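Local coordinates for probable protein phosphatase 2C 50 (Oryza sativa subsp. japonica, PDB 5ZCG) that probably removes phosphate from phosphoserine and phosphothreonine residues of other proteins, as a magnesium-dependent phosphatase of the PP2C family, at residues Pro30-Ala35 against Gly95-Lys100; Asp116-Arg121 against Glu135-Glu140. The protein carries 5 engineered substitutions. All coordinates share one frame; numbering follows the deposited sequence.

Contact 1. Residues Pro30-Ala35 against Gly95-Lys100; sequences PVRLLA and GEVDMK
Arg32 and the carbonyl oxygen of Gly95 give a compact case of one acceptor serving two donors. The guanidinium meets Gly95 end-on: NH1 lies 2.9 Å from Gly95 O, and NH2 lies 2.9 Å from the same Gly95 O. The oxygen sits at the guanidinium edge, in its plane, but both nitrogens stand above the carbonyl plane, and the N-H...O angles near 140° show the bend that sharing one atom imposes. Bends at chi2 and chi3 (-109° and -78°) carry the group there. NH2 also bonds to Leu91 O, and NE forms a salt bridge with Asp48, so the guanidinium ties three parts of the chain together. Glu96 OE1, 4.3 Å from Arg32 NH1, is too far for a salt bridge but may still favour the positive charge; its OE2 accepts from the backbone N of Arg38.

Across this contact Met99 packs against backbone rather than against side chains. Its CG is anti to the carbonyl carbon, and the side chain runs to the short 3-10 turn 31-33, with SD 3.4 Å from Leu33 O. That carbonyl is satisfied by Trp103 NE1, while Val31 O takes the N-H of Leu34 at an N-O distance of 2.8 Å. Asp98 N-caps the helix that Met99 enters, its OD1 accepting from Glu101 N.

The loop between strand 18-28 and helix 37-41 is thus fastened to the start of helix 99-118, with Leu33 and Val97 both resting on Leu91 at the end of helix 67-91.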
ATOM      1  N   PRO A  30       6.940  22.129 -17.433  1.00 34.19           N
ATOM      2  CA  PRO A  30       6.872  23.592 -17.542  1.00 37.67           C
ATOM      3  C   PRO A  30       8.107  24.218 -16.914  1.00 37.62           C
ATOM      4  O   PRO A  30       8.396  24.015 -15.731  1.00 38.18           O
ATOM      5  CB  PRO A  30       5.594  23.952 -16.776  1.00 36.50           C
ATOM      6  CG  PRO A  30       4.808  22.670 -16.698  1.00 37.88           C
ATOM      7  CD  PRO A  30       5.828  21.578 -16.644  1.00 34.01           C
ATOM      8  N   VAL A  31       8.837  24.991 -17.718  1.00 34.72           N
ATOM      9  CA  VAL A  31      10.088  25.575 -17.253  1.00 36.41           C
ATOM     10  C   VAL A  31       9.837  26.596 -16.151  1.00 36.34           C
ATOM     11  O   VAL A  31      10.727  26.855 -15.331  1.00 38.52           O
ATOM     12  CB  VAL A  31      10.852  26.158 -18.459  1.00 37.66           C
ATOM     13  CG1 VAL A  31      12.126  26.870 -18.025  1.00 37.83           C
ATOM     14  CG2 VAL A  31      11.182  25.041 -19.442  1.00 38.14           C
ATOM     15  N   ARG A  32       8.626  27.160 -16.089  1.00 32.13           N
ATOM     16  CA  ARG A  32       8.241  28.043 -14.995  1.00 33.08           C
ATOM     17  C   ARG A  32       8.233  27.334 -13.645  1.00 35.21           C
ATOM     18  O   ARG A  32       8.046  27.998 -12.622  1.00 38.97           O
ATOM     19  CB  ARG A  32       6.865  28.662 -15.270  1.00 32.60           C
ATOM     20  CG  ARG A  32       6.847  29.639 -16.450  1.00 35.96           C
ATOM     21  CD  ARG A  32       6.677  31.076 -15.985  1.00 35.57           C
ATOM     22  NE  ARG A  32       5.289  31.362 -15.638  1.00 36.34           N
ATOM     23  CZ  ARG A  32       4.905  31.960 -14.514  1.00 39.24           C
ATOM     24  NH1 ARG A  32       5.807  32.348 -13.620  1.00 38.10           N
ATOM     25  NH2 ARG A  32       3.615  32.177 -14.285  1.00 39.72           N
ATOM     26  N   LEU A  33       8.383  26.011 -13.614  1.00 36.44           N
ATOM     27  CA  LEU A  33       8.600  25.302 -12.360  1.00 39.23           C
ATOM     28  C   LEU A  33      10.074  25.214 -11.975  1.00 39.17           C
ATOM     29  O   LEU A  33      10.382  24.762 -10.868  1.00 41.05           O
ATOM     30  CB  LEU A  33       8.015  23.886 -12.434  1.00 39.47           C
ATOM     31  CG  LEU A  33       6.492  23.800 -12.546  1.00 41.89           C
ATOM     32  CD1 LEU A  33       6.042  22.358 -12.764  1.00 40.64           C
ATOM     33  CD2 LEU A  33       5.826  24.405 -11.316  1.00 44.14           C
ATOM     34  N   LEU A  34      10.985  25.632 -12.853  1.00 36.53           N
ATOM     35  CA  LEU A  34      12.418  25.535 -12.607  1.00 35.92           C
ATOM     36  C   LEU A  34      13.125  26.881 -12.518  1.00 40.78           C
ATOM     37  O   LEU A  34      14.142  26.975 -11.826  1.00 40.43           O
ATOM     38  CB  LEU A  34      13.093  24.694 -13.702  1.00 34.55           C
ATOM     39  CG  LEU A  34      12.529  23.288 -13.916  1.00 38.90           C
ATOM     40  CD1 LEU A  34      13.241  22.582 -15.061  1.00 40.10           C
ATOM     41  CD2 LEU A  34      12.627  22.462 -12.637  1.00 35.89           C
ATOM     42  N   ALA A  35      12.623  27.920 -13.188  1.00 41.09           N
ATOM     43  CA  ALA A  35      13.250  29.234 -13.136  1.00 41.50           C
ATOM     44  C   ALA A  35      12.187  30.305 -13.340  1.00 42.50           C
ATOM     45  O   ALA A  35      11.121  30.053 -13.911  1.00 40.99           O
ATOM     46  CB  ALA A  35      14.372  29.355 -14.167  1.00 41.02           C
ATOM     47  N   GLY A  95       1.764  35.430 -12.552  1.00 44.31           N
ATOM     48  CA  GLY A  95       3.037  36.107 -12.395  1.00 45.45           C
ATOM     49  C   GLY A  95       4.075  35.189 -11.791  1.00 49.66           C
ATOM     50  O   GLY A  95       4.069  33.975 -12.015  1.00 48.68           O
ATOM     51  N   GLU A  96       4.967  35.769 -10.988  1.00 49.69           N
ATOM     52  CA  GLU A  96       5.960  34.956 -10.303  1.00 51.73           C
ATOM     53  C   GLU A  96       5.270  34.003  -9.333  1.00 50.91           C
ATOM     54  O   GLU A  96       4.170  34.265  -8.837  1.00 51.63           O
ATOM     55  CB  GLU A  96       6.981  35.833  -9.580  1.00 54.16           C
ATOM     56  CG  GLU A  96       7.913  36.616 -10.512  1.00 58.16           C
ATOM     57  CD  GLU A  96       8.486  35.780 -11.653  1.00 61.81           C
ATOM     58  OE1 GLU A  96       8.803  34.588 -11.441  1.00 63.71           O
ATOM     59  OE2 GLU A  96       8.630  36.323 -12.770  1.00 62.72           O
ATOM     60  N   VAL A  97       5.928  32.882  -9.074  1.00 49.18           N
ATOM     61  CA  VAL A  97       5.308  31.743  -8.416  1.00 46.93           C
ATOM     62  C   VAL A  97       6.303  31.114  -7.451  1.00 47.97           C
ATOM     63  O   VAL A  97       7.519  31.162  -7.665  1.00 49.50           O
ATOM     64  CB  VAL A  97       4.813  30.734  -9.487  1.00 45.33           C
ATOM     65  CG1 VAL A  97       4.762  29.312  -8.960  1.00 49.07           C
ATOM     66  CG2 VAL A  97       3.454  31.162 -10.034  1.00 37.28           C
ATOM     67  N   ASP A  98       5.782  30.543  -6.365  1.00 45.42           N
ATOM     68  CA  ASP A  98       6.607  29.703  -5.508  1.00 43.25           C
ATOM     69  C   ASP A  98       6.658  28.327  -6.156  1.00 36.29           C
ATOM     70  O   ASP A  98       5.631  27.650  -6.275  1.00 35.36           O
ATOM     71  CB  ASP A  98       6.017  29.642  -4.099  1.00 48.40           C
ATOM     72  CG  ASP A  98       6.870  28.834  -3.118  1.00 53.04           C
ATOM     73  OD1 ASP A  98       7.457  27.799  -3.501  1.00 50.72           O
ATOM     74  OD2 ASP A  98       6.942  29.242  -1.939  1.00 55.39           O
ATOM     75  N   MET A  99       7.853  27.915  -6.579  1.00 37.35           N
ATOM     76  CA  MET A  99       7.963  26.739  -7.432  1.00 40.89           C
ATOM     77  C   MET A  99       7.783  25.451  -6.647  1.00 42.48           C
ATOM     78  O   MET A  99       7.118  24.521  -7.119  1.00 42.92           O
ATOM     79  CB  MET A  99       9.314  26.736  -8.133  1.00 42.27           C
ATOM     80  CG  MET A  99       9.551  27.970  -8.948  1.00 47.04           C
ATOM     81  SD  MET A  99      11.101  27.885  -9.838  1.00 51.24           S
ATOM     82  CE  MET A  99      10.577  28.676 -11.331  1.00 50.86           C
ATOM     83  N   LYS A 100       8.379  25.375  -5.454  1.00 42.42           N
ATOM     84  CA  LYS A 100       8.266  24.160  -4.657  1.00 45.47           C
ATOM     85  C   LYS A 100       6.817  23.904  -4.274  1.00 45.26           C
ATOM     86  O   LYS A 100       6.374  22.748  -4.248  1.00 43.94           O
ATOM     87  CB  LYS A 100       9.145  24.258  -3.411  1.00 44.67           C
ATOM     88  CG  LYS A 100       9.093  23.022  -2.530  1.00 46.53           C
ATOM     89  CD  LYS A 100       9.604  21.797  -3.276  1.00 47.09           C
ATOM     90  CE  LYS A 100       9.917  20.656  -2.322  1.00 44.90           C
ATOM     91  NZ  LYS A 100       8.714  20.229  -1.561  1.00 44.84           N
TER

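Contact 2. Residues Asp116-Arg121 against Glu135-Glu140; sequences DEVSGR and EPVTAE
Val118 and Val137 cross obliquely where a helix ends against a loop, with one methyl of Val137, CG2, set against the branched end of Val118. That CG2 occupies the crowded position between its own backbone N and carbonyl carbon, and from there lies 3.7 Å from Val118 CG1, the nearest atom of the branched end, which is anti to its backbone N (chi1 160°). The same methyl also meets the carbonyl oxygen of Val118. The other branch of Val137, CG1, rests on the helix backbone, 3.6 Å from Glu117 O and close to Val118 CA. Beside this apolar contact, Val137 N donates to Val118 O at 2.9 Å, in the carbonyl plane and fairly straight at 157°, giving a carbonyl at the helix end a partner from the loop.

The helix closes in a Schellman motif, with Gly120 at positive phi (74°) and Arg121 N bonded back to Asp116 O at 2.9 Å. Glycine suits this place twice over, since a beta carbon would also collide with Pro136 N. Pro136 lies across the same end, its ring atom CG 3.4 Å from Ser119 O. That oxygen is also over the centre of one face of the Arg121 guanidinium, 3.3 Å above its plane, so the proline ring and the arginine both approach it.

An alanine in place of Val137 would lose both methyl branches, and would probably loosen the packing on Val118 and on the carbonyl of Glu117. Next in the loop, Thr138 touches Glu67 and Val68 at the start of helix 67-91, and Val118 reaches Val68 and Tyr71 of that helix from its own side.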
ATOM      1  N   ASP A 116      -8.432   8.545  -5.859  1.00 32.69           N
ATOM      2  CA  ASP A 116      -9.877   8.676  -6.037  1.00 31.82           C
ATOM      3  C   ASP A 116     -10.387   7.749  -7.132  1.00 33.35           C
ATOM      4  O   ASP A 116     -11.504   7.226  -7.043  1.00 32.53           O
ATOM      5  CB  ASP A 116     -10.238  10.126  -6.371  1.00 33.23           C
ATOM      6  CG  ASP A 116     -10.201  11.038  -5.159  1.00 37.37           C
ATOM      7  OD1 ASP A 116     -10.320  10.533  -4.020  1.00 39.22           O
ATOM      8  OD2 ASP A 116     -10.059  12.264  -5.346  1.00 39.45           O
ATOM      9  N   GLU A 117      -9.588   7.548  -8.184  1.00 31.46           N
ATOM     10  CA  GLU A 117      -9.974   6.596  -9.218  1.00 31.38           C
ATOM     11  C   GLU A 117      -9.981   5.177  -8.669  1.00 34.18           C
ATOM     12  O   GLU A 117     -10.881   4.387  -8.982  1.00 34.35           O
ATOM     13  CB  GLU A 117      -9.031   6.706 -10.414  1.00 31.93           C
ATOM     14  CG  GLU A 117      -9.191   7.995 -11.202  1.00 35.61           C
ATOM     15  CD  GLU A 117      -8.236   8.078 -12.381  1.00 38.34           C
ATOM     16  OE1 GLU A 117      -8.254   9.111 -13.085  1.00 36.80           O
ATOM     17  OE2 GLU A 117      -7.468   7.112 -12.603  1.00 34.70           O
ATOM     18  N   VAL A 118      -8.984   4.837  -7.848  1.00 31.24           N
ATOM     19  CA  VAL A 118      -8.910   3.493  -7.281  1.00 30.73           C
ATOM     20  C   VAL A 118     -10.116   3.228  -6.393  1.00 28.69           C
ATOM     21  O   VAL A 118     -10.751   2.172  -6.484  1.00 31.04           O
ATOM     22  CB  VAL A 118      -7.585   3.303  -6.516  1.00 27.91           C
ATOM     23  CG1 VAL A 118      -7.698   2.145  -5.546  1.00 29.73           C
ATOM     24  CG2 VAL A 118      -6.447   3.080  -7.490  1.00 29.31           C
ATOM     25  N   SER A 119     -10.478   4.199  -5.552  1.00 32.93           N
ATOM     26  CA  SER A 119     -11.572   4.021  -4.602  1.00 36.75           C
ATOM     27  C   SER A 119     -12.945   4.286  -5.206  1.00 36.34           C
ATOM     28  O   SER A 119     -13.945   4.187  -4.487  1.00 36.64           O
ATOM     29  CB  SER A 119     -11.371   4.927  -3.386  1.00 37.27           C
ATOM     30  OG  SER A 119     -11.316   6.292  -3.762  1.00 40.27           O
ATOM     31  N   GLY A 120     -13.022   4.620  -6.493  1.00 31.64           N
ATOM     32  CA  GLY A 120     -14.312   4.863  -7.108  1.00 35.03           C
ATOM     33  C   GLY A 120     -14.974   6.172  -6.735  1.00 37.74           C
ATOM     34  O   GLY A 120     -16.178   6.329  -6.959  1.00 37.63           O
ATOM     35  N   ARG A 121     -14.226   7.119  -6.165  1.00 37.00           N
ATOM     36  CA  ARG A 121     -14.788   8.423  -5.836  1.00 36.88           C
ATOM     37  C   ARG A 121     -14.971   9.315  -7.059  1.00 43.50           C
ATOM     38  O   ARG A 121     -15.812  10.219  -7.025  1.00 48.33           O
ATOM     39  CB  ARG A 121     -13.909   9.139  -4.808  1.00 36.72           C
ATOM     40  CG  ARG A 121     -13.673   8.358  -3.524  1.00 49.44           C
ATOM     41  CD  ARG A 121     -14.971   8.041  -2.784  1.00 57.41           C
ATOM     42  NE  ARG A 121     -14.880   6.785  -2.041  1.00 62.12           N
ATOM     43  CZ  ARG A 121     -15.749   5.780  -2.143  1.00 65.93           C
ATOM     44  NH1 ARG A 121     -16.791   5.873  -2.960  1.00 65.01           N
ATOM     45  NH2 ARG A 121     -15.576   4.679  -1.422  1.00 68.96           N
ATOM     46  N   GLU A 135     -16.949   2.396 -10.663  1.00 49.19           N
ATOM     47  CA  GLU A 135     -16.882   1.656  -9.414  1.00 50.73           C
ATOM     48  C   GLU A 135     -15.420   1.448  -9.024  1.00 46.87           C
ATOM     49  O   GLU A 135     -14.528   1.566  -9.867  1.00 45.22           O
ATOM     50  CB  GLU A 135     -17.610   0.317  -9.544  1.00 57.51           C
ATOM     51  CG  GLU A 135     -17.502  -0.326 -10.913  1.00 65.24           C
ATOM     52  CD  GLU A 135     -18.346  -1.577 -11.030  1.00 70.49           C
ATOM     53  OE1 GLU A 135     -19.014  -1.915 -10.032  1.00 71.36           O
ATOM     54  OE2 GLU A 135     -18.339  -2.227 -12.100  1.00 72.52           O
ATOM     55  N   PRO A 136     -15.141   1.170  -7.746  1.00 42.02           N
ATOM     56  CA  PRO A 136     -13.740   1.017  -7.319  1.00 39.60           C
ATOM     57  C   PRO A 136     -13.016  -0.063  -8.108  1.00 41.78           C
ATOM     58  O   PRO A 136     -13.613  -1.050  -8.547  1.00 43.37           O
ATOM     59  CB  PRO A 136     -13.857   0.639  -5.836  1.00 36.57           C
ATOM     60  CG  PRO A 136     -15.211   1.127  -5.420  1.00 35.61           C
ATOM     61  CD  PRO A 136     -16.078   0.968  -6.625  1.00 39.52           C
ATOM     62  N   VAL A 137     -11.707   0.134  -8.292  1.00 42.55           N
ATOM     63  CA  VAL A 137     -10.950  -0.820  -9.093  1.00 39.97           C
ATOM     64  C   VAL A 137     -10.872  -2.169  -8.389  1.00 34.72           C
ATOM     65  O   VAL A 137     -10.875  -3.215  -9.049  1.00 33.78           O
ATOM     66  CB  VAL A 137      -9.549  -0.270  -9.430  1.00 42.81           C
ATOM     67  CG1 VAL A 137      -9.653   1.142  -9.995  1.00 43.00           C
ATOM     68  CG2 VAL A 137      -8.625  -0.315  -8.219  1.00 45.31           C
ATOM     69  N   THR A 138     -10.841  -2.180  -7.060  1.00 34.68           N
ATOM     70  CA  THR A 138     -10.710  -3.426  -6.311  1.00 35.16           C
ATOM     71  C   THR A 138     -11.199  -3.193  -4.883  1.00 37.36           C
ATOM     72  O   THR A 138     -11.796  -2.156  -4.576  1.00 40.87           O
ATOM     73  CB  THR A 138      -9.265  -3.940  -6.359  1.00 35.59           C
ATOM     74  OG1 THR A 138      -9.196  -5.242  -5.759  1.00 37.38           O
ATOM     75  CG2 THR A 138      -8.328  -2.988  -5.629  1.00 31.24           C
ATOM     76  N   ALA A 139     -10.940  -4.164  -4.008  1.00 40.32           N
ATOM     77  CA  ALA A 139     -11.442  -4.146  -2.640  1.00 39.60           C
ATOM     78  C   ALA A 139     -10.801  -3.015  -1.833  1.00 37.27           C
ATOM     79  O   ALA A 139      -9.840  -2.370  -2.259  1.00 33.33           O
ATOM     80  CB  ALA A 139     -11.193  -5.494  -1.964  1.00 37.93           C
ATOM     81  N   GLU A 140     -11.364  -2.776  -0.645  1.00 35.84           N
ATOM     82  CA  GLU A 140     -10.966  -1.623   0.152  1.00 33.96           C
ATOM     83  C   GLU A 140      -9.663  -1.833   0.917  1.00 33.07           C
ATOM     84  O   GLU A 140      -9.071  -0.849   1.377  1.00 30.73           O
ATOM     85  CB  GLU A 140     -12.097  -1.222   1.110  1.00 36.47           C
ATOM     86  CG  GLU A 140     -12.470  -2.195   2.202  1.00 46.95           C
ATOM     87  CD  GLU A 140     -13.449  -1.578   3.197  1.00 53.63           C
ATOM     88  OE1 GLU A 140     -13.840  -0.407   2.999  1.00 53.22           O
ATOM     89  OE2 GLU A 140     -13.826  -2.258   4.177  1.00 57.55           O
TER

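Helix 99-118 is the element the two contacts share: contact 1 holds its beginning and contact 2 its end, with centres 33 Å apart and nearest atoms about 19 Å apart, so they do not touch. They follow in series along the chain, contact 1 closing before contact 2 opens. Helix 67-91 is a neighbour of both, its later part beside contact 1 and its first turns beside contact 2. Loops leading out of strand 18-28 and into strand 143-151, members of one antiparallel sheet, are thereby joined to opposite ends of one helix. Contact 2 is the one nearer the metal centre, the side chain of Thr138 lying about 13 Å from a bound magnesium ion.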